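Local coordinates for putative glycosyl hydrolase (Bacteroides thetaiotaomicron VPI-5482, PDB 3K11), which is probably a family 88 glycoside hydrolase that cleaves sugar linkages, though its actual function is not established, at residues E372-G377 with V394-G399; E310-Q315 with S327-Y332; Y88-A93 with V403-A408. All blocks are in the same frame, centred on the assembly; numbering follows the deposited sequence.

Contact 1: E372-G377 with V394-G399; sequences EGTCVG and VYAAHG. With EDO (1,2-ethanediol), chain T.
Thr374 and Ala396 face each other across two irregular segments that share no direct hydrogen bond; a water closes the polar gap instead. It donates to Ala396 O and is also hydrogen-bonded to Thr374 OG1, each at 2.8 Å. Both segments belong to loops at one end of a mainly helical domain, consistent with the (alpha/alpha)6 barrel of the six-hairpin clan, and 394-399 leads straight into helix 400-416. Close packing accompanies the water. Thr374 OG1 stands anti to the carbonyl carbon (chi1 -62°), which leaves CG2 anti to the backbone N, 3.6 Å from Ala396 CB. The same OG1 lies 3.7 Å from Gly399 CA; a beta carbon on that glycine would collide with the hydroxyl. Val376 CG1 touches Ala396 CB more loosely, at 4.3 Å. Arg266, from helix 265-281, steadies the first segment by binding Cys375 O through NH1 and Val376 O through NH2. At the other end Glu372 runs alongside Val394, the CG of one 3.9 Å from CG1 of the other. Its OE1 accepts a hydrogen bond from O1 of an ethanediol at 2.8 Å, and OE2 is held by Asn366 ND2. An alanine in place of Glu372 would probably leave Val394 CG1 without this flank and Asn366 ND2 without its carboxylate partner. Backbone atoms of 375-377 lie oblique to the imidazole of His398, whose CE1 is 3.7 Å from Gly377 N.

Contact 2: E310-Q315 with S327-Y332; sequences EGFWHQ and SATAIY. With EDO (1,2-ethanediol), chain C.
Trp313 and Thr329 supply the polar link: the indole residue's backbone N donates to Thr329 OG1 over 3.0 Å, and the bond is nearly straight at 168°. That hydroxyl sits anti to its own carbonyl carbon (chi1 -61°) and also donates to Glu325 O, one turn back, so two bonds grip it and fix the rotation of the threonine. OG1 further lies at the edge of the Phe312 ring, near its plane, 3.6 Å from CD1. The indole is tethered at its polar end by Trp313 NE1, which donates to Val303 O. Farther along the segment, Glu310 OE1 accepts from O2 of an ethanediol at 2.7 Å, while its OE2 is hydrogen-bonded to Tyr389 OH of the third subunit. The contact joins a short, weakly bonded antiparallel pair, 313-314 with 324-325, to the first turns of helix 326-342 that follows it, in a fold consistent with the (alpha/alpha)6 barrel of the clan. The ring contacts are made by Tyr332, which turns its edge to the face of Trp313, a T-shaped pair with the five-membered ring 4.8 Å away between centroids and the planes at 70°. Tyr332 CD2 comes down on Trp313 CD2 at 3.4 Å, and Tyr332 CB makes a CH-pi contact over the six-membered ring, 4.1 Å from its centroid. Apolar packing completes the contact: Thr329 CG2 approaches the indole at its edge, 3.8 Å from Trp313 CE3, and helix 347-362 covers the group through Val353, Ala360 and Val361.

Contact 3: Y88-A93 with V403-A408; sequences YSALIA and VLWAGA
Ala90 packs directly on Trp405, and here the two backbones come nearest, CA to CA 4.2 Å, with the CB atoms of the same two residues 3.5 Å apart. The indole is laid along helix 82-98 with one face against its backbone. Ala90 CA forms a CH-pi contact over the five-membered ring, 3.8 Å from its centroid, and Ser89 CB does the same over the six-membered ring at 4.1 Å. Trp405 holds CG at chi1 -147°, away from a staggered position, which brings CG up against Ala90 CA. Ala93 CB closes in obliquely at the pyrrole end, 3.3 Å from Trp405 NE1. Ser89 turns its hydroxyl to Lys156 NZ and offers only its CB to the tryptophan. The remainder is looser. Leu91 and Leu404 meet through single methyls, CD2 to CD1 at 4.0 Å, where helix 101-128 covers Leu91. Toward the C-terminal ends Ala408 CB comes no nearer to 88-93 than 4.3 Å, at the C atom of Ala93, a residue that keeps some solvent exposure, and also packs on Ala94. No hydrogen bond crosses between the two segments, and small alanines let their axes approach to 8.1 Å at an angle of 21°. Two helices more than 300 residues apart, nearly parallel and packed through an indole, fit the closure of an (alpha/alpha)6 barrel, in which early and late helices become neighbours.

From the N terminus, residues 88-93 come first and are met by 403-408, late in the chain, so contact 3 closes a loop that encloses the other two. Inside it contact 2 closes first, bringing 310-315 to 327-332 over an 11-residue connection. Contact 1 follows in series, 372-377 meeting 394-399 across 16 residues; no loops cross. Contacts 1 and 2 touch where Ser327 CB packs against Thr374, His398 and Gly399, and again at Cys375 SG and Gln315 NE2. Contacts 2 and 3 touch where Ala330 lies against Val403 and Ala406, joining helix 326-342 to helix 400-416. Segment 394-399 runs on into that helix, so contact 1 sits on the loop leading into the helix of contact 3.

Contact 1: E372-G377 with V394-G399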
loop_
_atom_site.group_PDB
_atom_site.type_symbol
_atom_site.label_atom_id
_atom_site.label_comp_id
_atom_site.label_asym_id
_atom_site.label_seq_id
_atom_site.Cartn_x
_atom_site.Cartn_y
_atom_site.Cartn_z
ATOM N N GLU A 372 -7.829 25.849 -1.241
ATOM C CA GLU A 372 -8.536 24.843 -0.431
ATOM C C GLU A 372 -7.739 23.559 -0.245
ATOM O O GLU A 372 -6.881 23.215 -1.057
ATOM C CB GLU A 372 -9.886 24.499 -1.072
ATOM C CG GLU A 372 -10.801 25.736 -1.251
ATOM C CD GLU A 372 -12.225 25.426 -1.737
ATOM O OE1 GLU A 372 -12.576 24.251 -2.058
ATOM O OE2 GLU A 372 -13.035 26.394 -1.747
ATOM N N GLY A 373 -8.089 22.813 0.805
ATOM C CA GLY A 373 -7.474 21.514 1.070
ATOM C C GLY A 373 -6.074 21.537 1.685
ATOM O O GLY A 373 -5.374 20.505 1.625
ATOM N N THR A 374 -5.692 22.651 2.311
ATOM C CA THR A 374 -4.389 22.775 2.948
ATOM C C THR A 374 -4.459 22.396 4.426
ATOM O O THR A 374 -5.264 22.940 5.169
ATOM C CB THR A 374 -3.852 24.187 2.877
ATOM O OG1 THR A 374 -3.672 24.550 1.498
ATOM C CG2 THR A 374 -2.513 24.322 3.622
ATOM N N CYS A 375 -3.563 21.499 4.835
ATOM C CA CYS A 375 -3.381 21.067 6.225
ATOM C C CYS A 375 -2.929 22.262 7.088
ATOM O O CYS A 375 -2.029 23.012 6.717
ATOM C CB CYS A 375 -2.301 19.957 6.279
ATOM S SG CYS A 375 -1.907 19.392 7.932
ATOM N N VAL A 376 -3.573 22.448 8.226
ATOM C CA VAL A 376 -3.222 23.544 9.133
ATOM C C VAL A 376 -1.861 23.313 9.821
ATOM O O VAL A 376 -1.229 22.281 9.640
ATOM C CB VAL A 376 -4.334 23.755 10.201
ATOM C CG1 VAL A 376 -5.660 24.181 9.504
ATOM C CG2 VAL A 376 -4.458 22.503 11.101
ATOM N N GLY A 377 -1.404 24.283 10.611
ATOM C CA GLY A 377 -0.120 24.138 11.306
ATOM C C GLY A 377 -0.148 22.822 12.059
ATOM O O GLY A 377 -1.153 22.508 12.700
ATOM N N VAL A 394 -8.962 27.064 4.515
ATOM C CA VAL A 394 -8.553 28.085 3.539
ATOM C C VAL A 394 -7.597 29.100 4.088
ATOM O O VAL A 394 -6.784 29.670 3.334
ATOM C CB VAL A 394 -9.776 28.789 2.930
ATOM C CG1 VAL A 394 -10.567 27.768 2.048
ATOM C CG2 VAL A 394 -10.613 29.450 4.046
ATOM N N TYR A 395 -7.668 29.345 5.388
ATOM C CA TYR A 395 -6.757 30.298 5.984
ATOM C C TYR A 395 -5.410 29.746 6.461
ATOM O O TYR A 395 -4.621 30.492 7.036
ATOM C CB TYR A 395 -7.437 31.032 7.129
ATOM C CG TYR A 395 -8.566 31.893 6.622
ATOM C CD1 TYR A 395 -8.294 32.970 5.791
ATOM C CD2 TYR A 395 -9.897 31.608 6.936
ATOM C CE1 TYR A 395 -9.293 33.758 5.292
ATOM C CE2 TYR A 395 -10.921 32.411 6.427
ATOM C CZ TYR A 395 -10.594 33.484 5.604
ATOM O OH TYR A 395 -11.562 34.344 5.090
ATOM N N ALA A 396 -5.167 28.438 6.287
ATOM C CA ALA A 396 -3.835 27.875 6.505
ATOM C C ALA A 396 -2.949 28.586 5.506
ATOM O O ALA A 396 -3.140 28.436 4.284
ATOM C CB ALA A 396 -3.841 26.394 6.233
ATOM N N ALA A 397 -1.956 29.316 6.002
ATOM C CA ALA A 397 -1.140 30.173 5.137
ATOM C C ALA A 397 -0.179 29.376 4.232
ATOM O O ALA A 397 0.374 29.880 3.243
ATOM C CB ALA A 397 -0.345 31.142 5.977
ATOM N N HIS A 398 0.012 28.119 4.570
ATOM C CA HIS A 398 0.996 27.268 3.929
ATOM C C HIS A 398 0.684 26.983 2.499
ATOM O O HIS A 398 1.559 26.516 1.784
ATOM C CB HIS A 398 1.036 25.902 4.617
ATOM C CG HIS A 398 1.143 25.988 6.092
ATOM N ND1 HIS A 398 0.067 26.279 6.890
ATOM C CD2 HIS A 398 2.213 25.862 6.918
ATOM C CE1 HIS A 398 0.476 26.336 8.146
ATOM N NE2 HIS A 398 1.759 26.041 8.189
ATOM N N GLY A 399 -0.575 27.172 2.092
ATOM C CA GLY A 399 -0.929 26.858 0.710
ATOM C C GLY A 399 -0.497 27.892 -0.305
ATOM O O GLY A 399 -0.282 27.586 -1.486
HETATM C C1 EDO T . -11.883 25.028 -5.467
HETATM O O1 EDO T . -11.967 23.746 -4.781
HETATM C C2 EDO T . -13.205 25.409 -6.137
HETATM O O2 EDO T . -14.214 25.778 -5.158
HETATM O O HOH W 1 -4.253 27.260 2.019
#

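Contact 2: E310-Q315 with S327-Y332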
loop_
_atom_site.group_PDB
_atom_site.type_symbol
_atom_site.label_atom_id
_atom_site.label_comp_id
_atom_site.label_asym_id
_atom_site.label_seq_id
_atom_site.Cartn_x
_atom_site.Cartn_y
_atom_site.Cartn_z
ATOM N N GLU A 310 -5.445 11.302 -8.570
ATOM C CA GLU A 310 -6.033 12.618 -8.655
ATOM C C GLU A 310 -4.965 13.686 -8.832
ATOM O O GLU A 310 -5.292 14.871 -8.980
ATOM C CB GLU A 310 -6.864 12.951 -7.401
ATOM C CG GLU A 310 -8.005 11.962 -7.167
ATOM C CD GLU A 310 -8.869 11.792 -8.401
ATOM O OE1 GLU A 310 -9.261 12.813 -9.027
ATOM O OE2 GLU A 310 -9.156 10.634 -8.766
ATOM N N GLY A 311 -3.694 13.278 -8.814
ATOM C CA GLY A 311 -2.586 14.223 -9.012
ATOM C C GLY A 311 -2.034 14.777 -7.707
ATOM O O GLY A 311 -0.908 15.207 -7.647
ATOM N N PHE A 312 -2.847 14.771 -6.668
ATOM C CA PHE A 312 -2.414 15.164 -5.336
ATOM C C PHE A 312 -1.580 14.041 -4.719
ATOM O O PHE A 312 -1.678 12.866 -5.113
ATOM C CB PHE A 312 -3.626 15.355 -4.423
ATOM C CG PHE A 312 -4.518 16.490 -4.804
ATOM C CD1 PHE A 312 -4.225 17.788 -4.394
ATOM C CD2 PHE A 312 -5.669 16.267 -5.560
ATOM C CE1 PHE A 312 -5.065 18.843 -4.743
ATOM C CE2 PHE A 312 -6.523 17.306 -5.886
ATOM C CZ PHE A 312 -6.192 18.605 -5.523
ATOM N N TRP A 313 -0.839 14.408 -3.685
ATOM C CA TRP A 313 -0.218 13.457 -2.793
ATOM C C TRP A 313 -0.981 13.392 -1.460
ATOM O O TRP A 313 -1.741 14.297 -1.093
ATOM C CB TRP A 313 1.248 13.813 -2.583
ATOM C CG TRP A 313 2.148 13.493 -3.722
ATOM C CD1 TRP A 313 2.962 12.382 -3.820
ATOM C CD2 TRP A 313 2.357 14.241 -4.924
ATOM N NE1 TRP A 313 3.662 12.410 -5.004
ATOM C CE2 TRP A 313 3.313 13.534 -5.693
ATOM C CE3 TRP A 313 1.834 15.432 -5.444
ATOM C CZ2 TRP A 313 3.761 13.985 -6.922
ATOM C CZ3 TRP A 313 2.329 15.911 -6.666
ATOM C CH2 TRP A 313 3.270 15.181 -7.389
ATOM N N HIS A 314 -0.822 12.246 -0.790
ATOM C CA HIS A 314 -1.479 11.945 0.465
ATOM C C HIS A 314 -0.733 12.556 1.676
ATOM O O HIS A 314 0.519 12.548 1.731
ATOM C CB HIS A 314 -1.583 10.443 0.650
ATOM C CG HIS A 314 -2.458 9.754 -0.341
ATOM N ND1 HIS A 314 -3.820 9.598 -0.153
ATOM C CD2 HIS A 314 -2.166 9.162 -1.529
ATOM C CE1 HIS A 314 -4.321 8.935 -1.189
ATOM N NE2 HIS A 314 -3.348 8.668 -2.044
ATOM N N GLN A 315 -1.527 12.987 2.667
ATOM C CA GLN A 315 -1.070 13.617 3.938
ATOM C C GLN A 315 0.069 12.832 4.588
ATOM O O GLN A 315 1.051 13.404 5.034
ATOM C CB GLN A 315 -2.264 13.714 4.878
ATOM C CG GLN A 315 -2.003 14.045 6.307
ATOM C CD GLN A 315 -1.680 15.453 6.572
ATOM O OE1 GLN A 315 -1.266 16.206 5.678
ATOM N NE2 GLN A 315 -1.838 15.847 7.835
ATOM N N SER A 327 -1.109 21.747 -0.052
ATOM C CA SER A 327 0.146 22.498 0.045
ATOM C C SER A 327 1.359 21.637 -0.344
ATOM O O SER A 327 2.215 22.069 -1.102
ATOM C CB SER A 327 0.356 23.141 1.411
ATOM O OG SER A 327 0.456 22.205 2.470
ATOM N N ALA A 328 1.410 20.410 0.128
ATOM C CA ALA A 328 2.492 19.517 -0.238
ATOM C C ALA A 328 2.509 19.273 -1.725
ATOM O O ALA A 328 3.565 19.262 -2.359
ATOM C CB ALA A 328 2.349 18.178 0.482
ATOM N N THR A 329 1.329 19.065 -2.293
ATOM C CA THR A 329 1.197 18.842 -3.719
ATOM C C THR A 329 1.789 19.988 -4.500
ATOM O O THR A 329 2.580 19.772 -5.446
ATOM C CB THR A 329 -0.281 18.607 -4.112
ATOM O OG1 THR A 329 -0.767 17.434 -3.436
ATOM C CG2 THR A 329 -0.428 18.433 -5.625
ATOM N N ALA A 330 1.477 21.211 -4.074
ATOM C CA ALA A 330 2.022 22.397 -4.745
ATOM C C ALA A 330 3.557 22.461 -4.646
ATOM O O ALA A 330 4.247 22.810 -5.619
ATOM C CB ALA A 330 1.394 23.705 -4.157
ATOM N N ILE A 331 4.075 22.227 -3.451
ATOM C CA ILE A 331 5.517 22.181 -3.238
ATOM C C ILE A 331 6.174 21.163 -4.207
ATOM O O ILE A 331 7.175 21.508 -4.870
ATOM C CB ILE A 331 5.926 21.836 -1.794
ATOM C CG1 ILE A 331 5.461 22.909 -0.782
ATOM C CG2 ILE A 331 7.464 21.652 -1.716
ATOM C CD1 ILE A 331 5.430 22.393 0.715
ATOM N N TYR A 332 5.634 19.956 -4.306
ATOM C CA TYR A 332 6.201 18.967 -5.209
ATOM C C TYR A 332 6.171 19.423 -6.643
ATOM O O TYR A 332 7.131 19.205 -7.401
ATOM C CB TYR A 332 5.519 17.626 -5.115
ATOM C CG TYR A 332 5.552 17.029 -3.711
ATOM C CD1 TYR A 332 6.689 17.110 -2.912
ATOM C CD2 TYR A 332 4.479 16.330 -3.219
ATOM C CE1 TYR A 332 6.708 16.543 -1.638
ATOM C CE2 TYR A 332 4.495 15.755 -1.934
ATOM C CZ TYR A 332 5.605 15.885 -1.155
ATOM O OH TYR A 332 5.631 15.357 0.128
HETATM C C1 EDO C . -7.514 14.427 -13.071
HETATM O O1 EDO C . -7.562 15.697 -12.402
HETATM C C2 EDO C . -7.903 13.344 -12.105
HETATM O O2 EDO C . -9.299 13.421 -11.699
#

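Contact 3: Y88-A93 with V403-A408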
loop_
_atom_site.group_PDB
_atom_site.type_symbol
_atom_site.label_atom_id
_atom_site.label_comp_id
_atom_site.label_asym_id
_atom_site.label_seq_id
_atom_site.Cartn_x
_atom_site.Cartn_y
_atom_site.Cartn_z
ATOM N N TYR A 88 6.986 35.203 -0.199
ATOM C CA TYR A 88 7.910 36.204 -0.747
ATOM C C TYR A 88 8.887 35.593 -1.764
ATOM O O TYR A 88 9.139 36.173 -2.821
ATOM C CB TYR A 88 8.698 36.891 0.365
ATOM C CG TYR A 88 7.849 37.705 1.313
ATOM C CD1 TYR A 88 6.983 38.694 0.836
ATOM C CD2 TYR A 88 7.934 37.513 2.684
ATOM C CE1 TYR A 88 6.200 39.429 1.717
ATOM C CE2 TYR A 88 7.148 38.248 3.567
ATOM C CZ TYR A 88 6.302 39.215 3.084
ATOM O OH TYR A 88 5.514 39.949 3.956
ATOM N N SER A 89 9.468 34.440 -1.428
ATOM C CA SER A 89 10.360 33.728 -2.371
ATOM C C SER A 89 9.627 33.337 -3.641
ATOM O O SER A 89 10.177 33.473 -4.747
ATOM C CB SER A 89 11.028 32.481 -1.725
ATOM O OG SER A 89 12.206 32.832 -0.974
ATOM N N ALA A 90 8.395 32.859 -3.492
ATOM C CA ALA A 90 7.553 32.514 -4.648
ATOM C C ALA A 90 7.359 33.668 -5.613
ATOM O O ALA A 90 7.462 33.519 -6.857
ATOM C CB ALA A 90 6.205 32.011 -4.162
ATOM N N LEU A 91 7.039 34.832 -5.057
ATOM C CA LEU A 91 6.769 36.031 -5.875
ATOM C C LEU A 91 8.012 36.601 -6.531
ATOM O O LEU A 91 7.944 37.118 -7.667
ATOM C CB LEU A 91 6.061 37.083 -5.013
ATOM C CG LEU A 91 4.602 36.721 -4.667
ATOM C CD1 LEU A 91 4.046 37.671 -3.574
ATOM C CD2 LEU A 91 3.687 36.651 -5.939
ATOM N N ILE A 92 9.160 36.506 -5.853
ATOM C CA ILE A 92 10.431 36.856 -6.483
ATOM C C ILE A 92 10.622 35.972 -7.714
ATOM O O ILE A 92 10.972 36.427 -8.806
ATOM C CB ILE A 92 11.599 36.712 -5.498
ATOM C CG1 ILE A 92 11.520 37.767 -4.394
ATOM C CG2 ILE A 92 12.995 36.811 -6.218
ATOM C CD1 ILE A 92 12.383 37.412 -3.163
ATOM N N ALA A 93 10.356 34.683 -7.552
ATOM C CA ALA A 93 10.504 33.764 -8.665
ATOM C C ALA A 93 9.484 34.029 -9.756
ATOM O O ALA A 93 9.827 33.999 -10.949
ATOM C CB ALA A 93 10.405 32.293 -8.184
ATOM N N VAL A 403 1.627 27.420 -4.067
ATOM C CA VAL A 403 0.832 27.485 -5.277
ATOM C C VAL A 403 1.413 28.528 -6.198
ATOM O O VAL A 403 1.493 28.320 -7.414
ATOM C CB VAL A 403 -0.659 27.754 -4.924
ATOM C CG1 VAL A 403 -1.458 28.162 -6.168
ATOM C CG2 VAL A 403 -1.251 26.480 -4.240
ATOM N N LEU A 404 1.760 29.687 -5.647
ATOM C CA LEU A 404 2.334 30.752 -6.478
ATOM C C LEU A 404 3.648 30.328 -7.120
ATOM O O LEU A 404 3.900 30.581 -8.299
ATOM C CB LEU A 404 2.564 32.031 -5.644
ATOM C CG LEU A 404 1.294 32.796 -5.188
ATOM C CD1 LEU A 404 1.615 33.812 -4.041
ATOM C CD2 LEU A 404 0.649 33.538 -6.394
ATOM N N TRP A 405 4.483 29.692 -6.322
ATOM C CA TRP A 405 5.823 29.276 -6.762
ATOM C C TRP A 405 5.698 28.172 -7.801
ATOM O O TRP A 405 6.345 28.217 -8.838
ATOM C CB TRP A 405 6.630 28.785 -5.559
ATOM C CG TRP A 405 8.111 29.059 -5.610
ATOM C CD1 TRP A 405 8.863 29.378 -6.692
ATOM C CD2 TRP A 405 9.008 28.996 -4.507
ATOM N NE1 TRP A 405 10.167 29.525 -6.335
ATOM C CE2 TRP A 405 10.292 29.280 -4.998
ATOM C CE3 TRP A 405 8.848 28.749 -3.144
ATOM C CZ2 TRP A 405 11.407 29.281 -4.184
ATOM C CZ3 TRP A 405 9.947 28.768 -2.335
ATOM C CH2 TRP A 405 11.214 29.001 -2.856
ATOM N N ALA A 406 4.830 27.201 -7.540
ATOM C CA ALA A 406 4.569 26.143 -8.530
ATOM C C ALA A 406 4.065 26.676 -9.884
ATOM O O ALA A 406 4.500 26.250 -10.967
ATOM C CB ALA A 406 3.613 25.107 -7.913
ATOM N N GLY A 407 3.136 27.616 -9.816
ATOM C CA GLY A 407 2.585 28.241 -11.015
ATOM C C GLY A 407 3.663 28.956 -11.768
ATOM O O GLY A 407 3.795 28.804 -12.975
ATOM N N ALA A 408 4.443 29.751 -11.047
ATOM C CA ALA A 408 5.550 30.478 -11.672
ATOM C C ALA A 408 6.490 29.551 -12.426
ATOM O O ALA A 408 6.903 29.852 -13.546
ATOM C CB ALA A 408 6.339 31.237 -10.614
#